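Local coordinates for viral macrophage inflammatory protein 2 (PDB 2FJ2) that binds a wide range of chemokine receptors, among them human CXCR4, and blocks infection by several HIV-1 strains, at residues A[23-28]-A[42-47]; A[38-43]-A[50-55]. All coordinates share one frame; numbering follows the deposited sequence.

Contact 1 of 2, residues A[23-28]-A[42-47]; sequences VLLSSW and FLTKRG
W28 and F42 meet across two antiparallel strands on the face that turns to helix 57-65. CB of W28 sits 3.4 Å from CD2 of F42, in an oblique approach to the phenyl ring. The planes of the W28 five-membered ring and the F42 ring are inclined at 54°, with the ring centres 5.8 Å apart. The W28 CG lies between its backbone N and carbonyl carbon (chi1 77°), and the indole leads away from strand 42-44. Its NE1 makes weak hydrogen bonds to the carbonyl oxygens of M63 and L66. L25 enters the same core beside F42 and L62. Its CD1 rests 3.8 Å from CG2 of T44.

S26 and S27 both face L43, which makes a classic beta bulge in the first hairpin of the chemokine sheet. The S26 N donates a straight bond of 2.6 Å to L43 O, while the bond from S27 N to that oxygen is weak. L43 N returns a 2.5 Å bond to S27 O. On the other face of the sheet, OG of S27 touches CB of L43 at 3.5 Å.

Past the strand, the bent chain of K45 lays its CG against CB of S26. Its NZ donates to L25 O at 3.0 Å, where the amine stands above the carbonyl plane. NZ also lies near V23 O, but that contact is too short to be relied on.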
# COMPACT_ATOMS: atom_id res chain seq x y z
N VAL A 23 -12.31 -8.95 20.42
CA VAL A 23 -12.89 -7.78 21.08
C VAL A 23 -12.16 -6.49 20.75
O VAL A 23 -12.65 -5.39 21.01
CB VAL A 23 -12.89 -7.97 22.61
CG1 VAL A 23 -14.28 -8.40 23.08
CG2 VAL A 23 -11.84 -8.98 23.03
N LEU A 24 -10.97 -6.61 20.16
CA LEU A 24 -10.20 -5.42 19.81
C LEU A 24 -10.51 -4.97 18.38
O LEU A 24 -10.19 -3.85 17.98
CB LEU A 24 -8.71 -5.74 19.96
CG LEU A 24 -8.20 -5.83 21.40
CD1 LEU A 24 -8.73 -7.08 22.09
CD2 LEU A 24 -6.68 -5.80 21.43
N LEU A 25 -11.14 -5.87 17.62
CA LEU A 25 -11.32 -5.66 16.19
C LEU A 25 -12.74 -5.19 15.86
O LEU A 25 -13.69 -5.52 16.57
CB LEU A 25 -11.00 -6.93 15.41
CG LEU A 25 -9.56 -7.41 15.41
CD1 LEU A 25 -8.62 -6.41 16.08
CD2 LEU A 25 -9.45 -8.78 16.08
N SER A 26 -12.84 -4.44 14.77
CA SER A 26 -14.11 -3.87 14.33
C SER A 26 -14.52 -4.37 12.96
O SER A 26 -15.72 -4.39 12.64
CB SER A 26 -14.00 -2.34 14.33
OG SER A 26 -14.76 -1.78 13.27
N SER A 27 -13.56 -4.78 12.14
CA SER A 27 -13.87 -5.28 10.80
C SER A 27 -12.61 -5.61 10.02
O SER A 27 -11.50 -5.49 10.54
CB SER A 27 -14.71 -4.26 10.03
OG SER A 27 -13.93 -3.10 9.77
N TRP A 28 -12.76 -6.00 8.75
CA TRP A 28 -11.56 -6.32 7.98
C TRP A 28 -11.75 -6.23 6.47
O TRP A 28 -12.85 -6.39 5.95
CB TRP A 28 -11.11 -7.73 8.38
CG TRP A 28 -11.92 -8.83 7.76
CD1 TRP A 28 -13.08 -9.38 8.22
CD2 TRP A 28 -11.61 -9.53 6.55
NE1 TRP A 28 -13.52 -10.37 7.37
CE2 TRP A 28 -12.63 -10.47 6.34
CE3 TRP A 28 -10.57 -9.42 5.63
CZ2 TRP A 28 -12.63 -11.32 5.23
CZ3 TRP A 28 -10.57 -10.26 4.53
CH2 TRP A 28 -11.60 -11.20 4.34
N PHE A 42 -7.12 -6.19 9.26
CA PHE A 42 -8.11 -6.08 10.31
C PHE A 42 -8.21 -4.65 10.82
O PHE A 42 -7.18 -4.05 11.15
CB PHE A 42 -7.78 -6.98 11.51
CG PHE A 42 -7.92 -8.45 11.18
CD1 PHE A 42 -6.81 -9.26 11.14
CD2 PHE A 42 -9.17 -8.97 10.90
CE1 PHE A 42 -6.93 -10.60 10.81
CE2 PHE A 42 -9.29 -10.31 10.56
CZ PHE A 42 -8.18 -11.12 10.51
N LEU A 43 -9.43 -4.13 10.89
CA LEU A 43 -9.60 -2.79 11.46
C LEU A 43 -9.84 -2.85 12.96
O LEU A 43 -10.82 -3.45 13.42
CB LEU A 43 -10.76 -2.08 10.75
CG LEU A 43 -10.45 -1.65 9.31
CD1 LEU A 43 -10.96 -0.25 9.04
CD2 LEU A 43 -8.95 -1.75 9.07
N THR A 44 -8.96 -2.24 13.75
CA THR A 44 -9.21 -2.21 15.19
C THR A 44 -10.06 -0.99 15.52
O THR A 44 -10.10 -0.04 14.72
CB THR A 44 -7.92 -2.18 16.03
OG1 THR A 44 -7.38 -0.86 16.06
CG2 THR A 44 -6.86 -3.06 15.40
N LYS A 45 -10.74 -0.99 16.66
CA LYS A 45 -11.72 0.05 16.98
C LYS A 45 -11.13 1.43 17.24
O LYS A 45 -11.83 2.33 17.72
CB LYS A 45 -12.55 -0.41 18.20
CG LYS A 45 -13.84 -1.10 17.78
CD LYS A 45 -14.34 -2.05 18.86
CE LYS A 45 -13.45 -3.28 18.96
NZ LYS A 45 -14.23 -4.50 19.30
N ARG A 46 -9.85 1.65 16.93
CA ARG A 46 -9.28 2.99 17.02
C ARG A 46 -8.62 3.36 15.69
O ARG A 46 -7.71 4.18 15.61
CB ARG A 46 -8.28 3.10 18.17
CG ARG A 46 -8.70 4.06 19.27
CD ARG A 46 -8.84 3.34 20.61
NE ARG A 46 -7.63 2.62 21.00
CZ ARG A 46 -6.94 2.86 22.10
NH1 ARG A 46 -7.33 3.81 22.94
NH2 ARG A 46 -5.85 2.15 22.38
N GLY A 47 -9.12 2.72 14.64
CA GLY A 47 -8.63 2.95 13.30
C GLY A 47 -7.39 2.14 12.98
O GLY A 47 -7.04 2.00 11.80

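Contact 2 of 2, residues A[38-43]-A[50-55]; sequences PGVIFL and VCADKS
Strands 40-43 and 50-52 run antiparallel at 140°, with V40-A52 and F42-V50 as hydrogen-bonded pairs and I41-C51 as the non-hydrogen-bonded pair between them. F42 and V50 exchange two bonds of 3.1 Å, F42 N to V50 O and V50 N to F42 O. A52 N reaches V40 O at 3.0 Å, but the return bond from V40 N to A52 O is weak.

The side chains of V40, F42, V50 and A52 share one face. CB of A52 meets the F42 ring at its edge, near the ring plane, 3.3 Å from CE1. CG2 of V40 lies over one face of that ring, offset toward the rim. V59 of helix 57-65 packs on V40, F42 and A52 from this side.

K54 folds back over the end of the pair. Its chain bends at three torsions, which lays CD 3.6 Å from CB of P38. Its CB presses on CG1 of V40 at 3.4 Å, a tight fit. Next to it, D53 OD1 accepts from S55 N and closes an Asx turn.

On the opposite face CG1 of I41 lies loosely beside SG of C51, at 4.4 Å. SG is bonded to C12 in a disulfide. P8 of the second subunit packs on I41 and R7 of that subunit on C51. The arrangement is the second hairpin of the chemokine fold, tied by disulfide to the N-terminal region.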
# COMPACT_ATOMS: atom_id res chain seq x y z
N PRO A 38 -0.32 -12.64 -0.22
CA PRO A 38 -1.73 -12.58 0.17
C PRO A 38 -1.82 -11.95 1.56
O PRO A 38 -1.06 -12.35 2.44
CB PRO A 38 -2.18 -14.04 0.23
CG PRO A 38 -0.92 -14.85 0.22
CD PRO A 38 0.12 -14.02 -0.48
N GLY A 39 -2.73 -11.00 1.74
CA GLY A 39 -2.91 -10.40 3.05
C GLY A 39 -4.32 -9.91 3.31
O GLY A 39 -4.99 -9.38 2.43
N VAL A 40 -4.79 -10.07 4.55
CA VAL A 40 -5.99 -9.37 4.99
C VAL A 40 -5.60 -8.31 6.02
O VAL A 40 -4.61 -8.48 6.72
CB VAL A 40 -7.05 -10.32 5.57
CG1 VAL A 40 -6.85 -11.72 5.02
CG2 VAL A 40 -6.99 -10.32 7.09
N ILE A 41 -6.38 -7.23 6.09
CA ILE A 41 -6.17 -6.14 7.03
C ILE A 41 -7.37 -6.01 7.97
O ILE A 41 -8.48 -5.76 7.52
CB ILE A 41 -5.96 -4.79 6.33
CG1 ILE A 41 -4.70 -4.70 5.48
CG2 ILE A 41 -5.98 -3.67 7.35
CD1 ILE A 41 -4.73 -3.58 4.46
N PHE A 42 -7.12 -6.19 9.26
CA PHE A 42 -8.11 -6.08 10.31
C PHE A 42 -8.21 -4.65 10.82
O PHE A 42 -7.18 -4.05 11.15
CB PHE A 42 -7.78 -6.98 11.51
CG PHE A 42 -7.92 -8.45 11.18
CD1 PHE A 42 -6.81 -9.26 11.14
CD2 PHE A 42 -9.17 -8.97 10.90
CE1 PHE A 42 -6.93 -10.60 10.81
CE2 PHE A 42 -9.29 -10.31 10.56
CZ PHE A 42 -8.18 -11.12 10.51
N LEU A 43 -9.43 -4.13 10.89
CA LEU A 43 -9.60 -2.79 11.46
C LEU A 43 -9.84 -2.85 12.96
O LEU A 43 -10.82 -3.45 13.42
CB LEU A 43 -10.76 -2.08 10.75
CG LEU A 43 -10.45 -1.65 9.31
CD1 LEU A 43 -10.96 -0.25 9.04
CD2 LEU A 43 -8.95 -1.75 9.07
N VAL A 50 -4.06 -3.63 11.13
CA VAL A 50 -3.01 -4.61 11.36
C VAL A 50 -3.08 -5.72 10.32
O VAL A 50 -4.14 -6.32 10.10
CB VAL A 50 -3.09 -5.20 12.78
CG1 VAL A 50 -1.86 -6.03 13.11
CG2 VAL A 50 -3.27 -4.08 13.79
N CYS A 51 -1.95 -5.98 9.67
CA CYS A 51 -1.77 -7.00 8.66
C CYS A 51 -1.79 -8.41 9.25
O CYS A 51 -1.21 -8.64 10.32
CB CYS A 51 -0.42 -6.79 7.95
SG CYS A 51 -0.56 -5.75 6.48
N ALA A 52 -2.44 -9.34 8.56
CA ALA A 52 -2.49 -10.71 9.08
C ALA A 52 -2.33 -11.75 7.98
O ALA A 52 -2.78 -11.57 6.84
CB ALA A 52 -3.80 -10.92 9.83
N ASP A 53 -1.69 -12.87 8.30
CA ASP A 53 -1.50 -13.93 7.33
C ASP A 53 -2.71 -14.87 7.27
O ASP A 53 -2.85 -15.76 8.11
CB ASP A 53 -0.24 -14.74 7.66
CG ASP A 53 0.07 -15.78 6.61
OD1 ASP A 53 -0.70 -15.89 5.62
OD2 ASP A 53 1.08 -16.51 6.75
N LYS A 54 -3.53 -14.68 6.26
CA LYS A 54 -4.77 -15.42 6.05
C LYS A 54 -4.60 -16.91 5.86
O LYS A 54 -5.57 -17.67 5.78
CB LYS A 54 -5.51 -14.85 4.83
CG LYS A 54 -4.92 -15.32 3.51
CD LYS A 54 -4.94 -14.20 2.48
CE LYS A 54 -6.23 -14.21 1.69
NZ LYS A 54 -7.11 -13.05 2.04
N SER A 55 -3.37 -17.43 5.77
CA SER A 55 -3.29 -18.88 5.58
C SER A 55 -3.26 -19.60 6.93
O SER A 55 -2.92 -20.78 7.02
CB SER A 55 -2.08 -19.23 4.72
OG SER A 55 -1.03 -19.82 5.47

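Overall arrangement
Contacts 1 and 2 share strand 40-44, the middle strand of the antiparallel sheet, and their centres lie 12 Å apart. Contact 1 adds strand 25-30 to one side of it and contact 2 adds strand 49-52 to the other. F42 and L43 belong to both. The two also touch directly: CE3 of W28 is 3.6 Å from CB of V40, and CG2 of T44 is 4.1 Å from CG2 of V50. Helix 57-65 covers a face common to both. Contact 1 lies near the surface, while contact 2 is buried near the chain centre. Contact 2 alone, through I41 and C51, is touched by the second subunit; no other chain of the assembly touches contact 1.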